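Local coordinates for protein PelA (PDB 5TCB) that probably cleaves glycosidic bonds as the glycoside hydrolase domain of a longer protein that probably also has deacetylase activity, at residues A[24-36]-A[258-272]. Sequence-based numbering, arbitrary orientation.
Sequences PSSVAFWYAERPP and VPFVSTPALDYLGVS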
loop_
_atom_site.group_PDB
_atom_site.type_symbol
_atom_site.label_atom_id
_atom_site.label_comp_id
_atom_site.label_asym_id
_atom_site.label_seq_id
_atom_site.Cartn_x
_atom_site.Cartn_y
_atom_site.Cartn_z
ATOM N N PRO A 24 -1.028 -14.111 -0.791
ATOM C CA PRO A 24 -2.416 -14.187 -1.249
ATOM C C PRO A 24 -2.613 -15.005 -2.515
ATOM O O PRO A 24 -1.773 -15.021 -3.416
ATOM C CB PRO A 24 -2.763 -12.722 -1.520
ATOM C CG PRO A 24 -1.493 -12.138 -1.960
ATOM C CD PRO A 24 -0.425 -12.812 -1.130
ATOM N N SER A 25 -3.792 -15.622 -2.607
ATOM C CA SER A 25 -4.246 -16.240 -3.839
ATOM C C SER A 25 -4.970 -15.250 -4.739
ATOM O O SER A 25 -5.009 -15.438 -5.966
ATOM C CB SER A 25 -5.203 -17.407 -3.525
ATOM O OG SER A 25 -4.524 -18.488 -2.909
ATOM N N SER A 26 -5.548 -14.224 -4.133
ATOM C CA SER A 26 -6.283 -13.154 -4.790
ATOM C C SER A 26 -6.269 -11.973 -3.837
ATOM O O SER A 26 -6.042 -12.136 -2.642
ATOM C CB SER A 26 -7.724 -13.551 -5.121
ATOM O OG SER A 26 -8.473 -13.802 -3.948
ATOM N N VAL A 27 -6.471 -10.771 -4.378
ATOM C CA VAL A 27 -6.386 -9.573 -3.552
ATOM C C VAL A 27 -7.333 -8.523 -4.115
ATOM O O VAL A 27 -7.509 -8.407 -5.336
ATOM C CB VAL A 27 -4.924 -9.060 -3.465
ATOM C CG1 VAL A 27 -4.379 -8.629 -4.835
ATOM C CG2 VAL A 27 -4.809 -7.967 -2.462
ATOM N N ALA A 28 -7.957 -7.780 -3.203
ATOM C CA ALA A 28 -8.729 -6.592 -3.529
ATOM C C ALA A 28 -8.317 -5.437 -2.627
ATOM O O ALA A 28 -7.855 -5.630 -1.496
ATOM C CB ALA A 28 -10.249 -6.860 -3.409
ATOM N N PHE A 29 -8.503 -4.217 -3.148
ATOM C CA PHE A 29 -8.279 -2.972 -2.421
ATOM C C PHE A 29 -9.542 -2.143 -2.518
ATOM O O PHE A 29 -10.081 -1.977 -3.621
ATOM C CB PHE A 29 -7.134 -2.150 -3.037
ATOM C CG PHE A 29 -5.747 -2.725 -2.850
ATOM C CD1 PHE A 29 -5.339 -3.835 -3.577
ATOM C CD2 PHE A 29 -4.845 -2.131 -1.966
ATOM C CE1 PHE A 29 -4.072 -4.367 -3.423
ATOM C CE2 PHE A 29 -3.565 -2.654 -1.804
ATOM C CZ PHE A 29 -3.189 -3.783 -2.523
ATOM N N TRP A 30 -10.005 -1.615 -1.379
ATOM C CA TRP A 30 -11.212 -0.791 -1.347
ATOM C C TRP A 30 -10.979 0.320 -0.340
ATOM O O TRP A 30 -10.871 0.048 0.856
ATOM C CB TRP A 30 -12.452 -1.611 -0.980
ATOM C CG TRP A 30 -13.700 -0.788 -1.056
ATOM C CD1 TRP A 30 -14.139 0.131 -0.120
ATOM C CD2 TRP A 30 -14.662 -0.752 -2.122
ATOM N NE1 TRP A 30 -15.295 0.707 -0.540
ATOM C CE2 TRP A 30 -15.655 0.188 -1.760
ATOM C CE3 TRP A 30 -14.796 -1.431 -3.334
ATOM C CZ2 TRP A 30 -16.729 0.482 -2.577
ATOM C CZ3 TRP A 30 -15.875 -1.163 -4.135
ATOM C CH2 TRP A 30 -16.842 -0.209 -3.765
ATOM N N TYR A 31 -10.886 1.560 -0.810
ATOM C CA TYR A 31 -10.562 2.675 0.072
ATOM C C TYR A 31 -11.743 3.596 0.317
ATOM O O TYR A 31 -11.606 4.615 1.027
ATOM C CB TYR A 31 -9.412 3.482 -0.535
ATOM C CG TYR A 31 -8.060 2.791 -0.562
ATOM C CD1 TYR A 31 -7.789 1.682 0.217
ATOM C CD2 TYR A 31 -7.044 3.281 -1.354
ATOM C CE1 TYR A 31 -6.557 1.090 0.197
ATOM C CE2 TYR A 31 -5.795 2.677 -1.377
ATOM C CZ TYR A 31 -5.565 1.602 -0.590
ATOM O OH TYR A 31 -4.334 0.990 -0.602
ATOM N N ALA A 32 -12.875 3.323 -0.302
ATOM C CA ALA A 32 -14.025 4.201 -0.281
ATOM C C ALA A 32 -14.992 3.828 0.841
ATOM O O ALA A 32 -14.867 2.789 1.497
ATOM C CB ALA A 32 -14.741 4.155 -1.634
ATOM N N GLU A 33 -15.960 4.710 1.060
ATOM C CA GLU A 33 -17.074 4.408 1.952
ATOM C C GLU A 33 -17.828 3.171 1.480
ATOM O O GLU A 33 -17.712 2.728 0.328
ATOM C CB GLU A 33 -18.052 5.579 2.019
ATOM C CG GLU A 33 -17.445 6.882 2.487
ATOM C CD GLU A 33 -18.440 8.018 2.426
ATOM O OE1 GLU A 33 -19.460 7.868 1.717
ATOM O OE2 GLU A 33 -18.210 9.054 3.085
ATOM N N ARG A 34 -18.601 2.611 2.407
ATOM C CA ARG A 34 -19.547 1.535 2.134
ATOM C C ARG A 34 -18.919 0.378 1.346
ATOM O O ARG A 34 -19.379 0.049 0.247
ATOM C CB ARG A 34 -20.769 2.084 1.411
ATOM C CG ARG A 34 -21.524 3.130 2.233
ATOM C CD ARG A 34 -22.743 3.681 1.507
ATOM N NE ARG A 34 -22.377 4.408 0.296
ATOM C CZ ARG A 34 -21.834 5.622 0.279
ATOM N NH1 ARG A 34 -21.576 6.265 1.413
ATOM N NH2 ARG A 34 -21.537 6.195 -0.879
ATOM N N PRO A 35 -17.896 -0.267 1.890
ATOM C CA PRO A 35 -17.298 -1.413 1.194
ATOM C C PRO A 35 -18.318 -2.530 1.043
ATOM O O PRO A 35 -19.073 -2.832 1.982
ATOM C CB PRO A 35 -16.129 -1.826 2.102
ATOM C CG PRO A 35 -16.442 -1.209 3.444
ATOM C CD PRO A 35 -17.158 0.071 3.124
ATOM N N PRO A 36 -18.415 -3.144 -0.142
ATOM C CA PRO A 36 -19.374 -4.237 -0.315
ATOM C C PRO A 36 -18.794 -5.505 0.287
ATOM O O PRO A 36 -18.049 -6.234 -0.372
ATOM C CB PRO A 36 -19.561 -4.300 -1.839
ATOM C CG PRO A 36 -18.292 -3.780 -2.383
ATOM C CD PRO A 36 -17.840 -2.716 -1.430
ATOM N N VAL A 258 0.200 -11.648 -8.340
ATOM C CA VAL A 258 -1.177 -11.740 -7.860
ATOM C C VAL A 258 -1.816 -10.384 -8.133
ATOM O O VAL A 258 -1.431 -9.398 -7.486
ATOM C CB VAL A 258 -1.240 -12.090 -6.373
ATOM C CG1 VAL A 258 -2.698 -12.260 -5.922
ATOM C CG2 VAL A 258 -0.478 -13.375 -6.112
ATOM N N PRO A 259 -2.727 -10.268 -9.100
ATOM C CA PRO A 259 -3.161 -8.942 -9.543
ATOM C C PRO A 259 -4.443 -8.433 -8.916
ATOM O O PRO A 259 -5.297 -9.211 -8.498
ATOM C CB PRO A 259 -3.371 -9.153 -11.035
ATOM C CG PRO A 259 -3.922 -10.549 -11.097
ATOM C CD PRO A 259 -3.205 -11.329 -10.016
ATOM N N PHE A 260 -4.593 -7.112 -8.915
ATOM C CA PHE A 260 -5.883 -6.462 -8.760
ATOM C C PHE A 260 -5.924 -5.337 -9.763
ATOM O O PHE A 260 -5.034 -4.484 -9.763
ATOM C CB PHE A 260 -6.088 -5.920 -7.355
ATOM C CG PHE A 260 -7.480 -5.362 -7.094
ATOM C CD1 PHE A 260 -8.607 -6.168 -7.206
ATOM C CD2 PHE A 260 -7.640 -4.047 -6.658
ATOM C CE1 PHE A 260 -9.881 -5.677 -6.941
ATOM C CE2 PHE A 260 -8.909 -3.552 -6.386
ATOM C CZ PHE A 260 -10.029 -4.354 -6.501
ATOM N N VAL A 261 -6.923 -5.357 -10.631
ATOM C CA VAL A 261 -7.035 -4.384 -11.707
ATOM C C VAL A 261 -8.271 -3.552 -11.422
ATOM O O VAL A 261 -9.398 -4.060 -11.467
ATOM C CB VAL A 261 -7.108 -5.059 -13.077
ATOM C CG1 VAL A 261 -7.051 -3.999 -14.176
ATOM C CG2 VAL A 261 -5.986 -6.120 -13.218
ATOM N N SER A 262 -8.072 -2.278 -11.107
ATOM C CA SER A 262 -9.171 -1.478 -10.576
ATOM C C SER A 262 -9.004 -0.028 -11.028
ATOM O O SER A 262 -8.320 0.253 -12.014
ATOM C CB SER A 262 -9.229 -1.648 -9.049
ATOM O OG SER A 262 -10.425 -1.112 -8.539
ATOM N N THR A 263 -9.666 0.882 -10.343
ATOM C CA THR A 263 -9.638 2.319 -10.595
ATOM C C THR A 263 -8.733 3.009 -9.593
ATOM O O THR A 263 -8.526 2.512 -8.479
ATOM C CB THR A 263 -11.047 2.910 -10.463
ATOM O OG1 THR A 263 -11.513 2.687 -9.126
ATOM C CG2 THR A 263 -12.006 2.280 -11.467
ATOM N N PRO A 264 -8.221 4.197 -9.922
ATOM C CA PRO A 264 -7.290 4.878 -8.998
ATOM C C PRO A 264 -7.908 5.301 -7.679
ATOM O O PRO A 264 -7.169 5.490 -6.704
ATOM C CB PRO A 264 -6.830 6.093 -9.813
ATOM C CG PRO A 264 -7.950 6.333 -10.810
ATOM C CD PRO A 264 -8.439 4.965 -11.160
ATOM N N ALA A 265 -9.226 5.481 -7.615
ATOM C CA ALA A 265 -9.895 5.778 -6.361
ATOM C C ALA A 265 -10.112 4.538 -5.506
ATOM O O ALA A 265 -10.391 4.674 -4.309
ATOM C CB ALA A 265 -11.245 6.443 -6.634
ATOM N N LEU A 266 -9.936 3.350 -6.075
ATOM C CA LEU A 266 -10.149 2.093 -5.364
ATOM C C LEU A 266 -11.539 2.079 -4.735
ATOM O O LEU A 266 -11.736 1.748 -3.553
ATOM C CB LEU A 266 -9.052 1.827 -4.331
ATOM C CG LEU A 266 -7.667 1.406 -4.828
ATOM C CD1 LEU A 266 -7.718 0.362 -5.936
ATOM C CD2 LEU A 266 -6.863 2.615 -5.250
ATOM N N ASP A 267 -12.519 2.421 -5.572
ATOM C CA ASP A 267 -13.920 2.488 -5.187
ATOM C C ASP A 267 -14.775 1.565 -6.048
ATOM O O ASP A 267 -15.957 1.834 -6.275
ATOM C CB ASP A 267 -14.416 3.926 -5.283
ATOM C CG ASP A 267 -14.353 4.485 -6.699
ATOM O OD1 ASP A 267 -13.853 3.796 -7.616
ATOM O OD2 ASP A 267 -14.781 5.648 -6.892
ATOM N N TYR A 268 -14.170 0.468 -6.510
ATOM C CA TYR A 268 -14.698 -0.368 -7.578
ATOM C C TYR A 268 -14.364 -1.811 -7.277
ATOM O O TYR A 268 -13.263 -2.112 -6.815
ATOM C CB TYR A 268 -14.084 0.058 -8.922
ATOM C CG TYR A 268 -14.321 -0.846 -10.140
ATOM C CD1 TYR A 268 -15.588 -1.085 -10.648
ATOM C CD2 TYR A 268 -13.244 -1.377 -10.827
ATOM C CE1 TYR A 268 -15.772 -1.880 -11.799
ATOM C CE2 TYR A 268 -13.402 -2.157 -11.953
ATOM C CZ TYR A 268 -14.651 -2.396 -12.457
ATOM O OH TYR A 268 -14.779 -3.161 -13.589
ATOM N N LEU A 269 -15.309 -2.711 -7.561
ATOM C CA LEU A 269 -15.051 -4.140 -7.418
ATOM C C LEU A 269 -14.271 -4.604 -8.651
ATOM O O LEU A 269 -14.800 -5.211 -9.582
ATOM C CB LEU A 269 -16.355 -4.895 -7.212
ATOM C CG LEU A 269 -16.924 -4.903 -5.801
ATOM C CD1 LEU A 269 -18.339 -5.453 -5.808
ATOM C CD2 LEU A 269 -16.018 -5.735 -4.874
ATOM N N GLY A 270 -12.974 -4.324 -8.621
ATOM C CA GLY A 270 -12.071 -4.717 -9.681
ATOM C C GLY A 270 -11.843 -6.215 -9.689
ATOM O O GLY A 270 -12.468 -6.985 -8.959
ATOM N N VAL A 271 -10.901 -6.636 -10.541
ATOM C CA VAL A 271 -10.738 -8.047 -10.829
ATOM C C VAL A 271 -9.356 -8.538 -10.435
ATOM O O VAL A 271 -8.341 -7.880 -10.675
ATOM C CB VAL A 271 -11.022 -8.316 -12.309
ATOM C CG1 VAL A 271 -12.500 -8.080 -12.568
ATOM C CG2 VAL A 271 -10.206 -7.432 -13.168
ATOM N N SER A 272 -9.332 -9.732 -9.883
ATOM C CA SER A 272 -8.119 -10.437 -9.524
ATOM C C SER A 272 -7.966 -11.759 -10.259
ATOM O O SER A 272 -6.841 -12.185 -10.499
ATOM C CB SER A 272 -8.072 -10.670 -7.987
ATOM O OG SER A 272 -6.808 -11.202 -7.579
HETATM O O HOH W 1 -11.107 -0.838 -5.913
#
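The seam of the (beta/alpha)8 barrel in this GH114-family domain lies between strands 27-30 and 258-262, where Ala-28 rests on Phe-260 and the two strands meet through side chains and a water rather than paired backbones. Their axes run roughly parallel, 35° apart, and come within 6.4 Å of each other. The phenyl ring of Phe-260 lies between the two strands: its CG is anti to the backbone N (chi1 -174°), which turns one ring face to the backbone of strand 27-30, and Ala-28 CA sits 3.7 Å from the ring centroid in a CH-pi contact. At the ring's edge, in its plane, lies a water that donates to Phe-29 O and Tyr-268 O and accepts from Ser-262 OG, tying both strands to the loop that follows the second. Past Ser-262, this loop takes over as the neighbour. Tyr-31 N donates to Leu-266 O at 2.9 Å, in the carbonyl plane, while the leucine side chain runs alongside the tyrosine, with CD1 reaching Phe-29 CB. Trp-30 is sandwiched: Pro-35 and Pro-36 cover one indole face, the backbone of Leu-266 and Asp-267 the other, and NE1 donates to Glu-33 O, which lies in the indole plane although the N-H comes from above the carbonyl plane. At the N-terminal end of the strands, Ser-272 OG links both, accepting from Val-27 N at 3.2 Å and donating to Pro-259 O at 2.7 Å, nearly in line with that carbonyl.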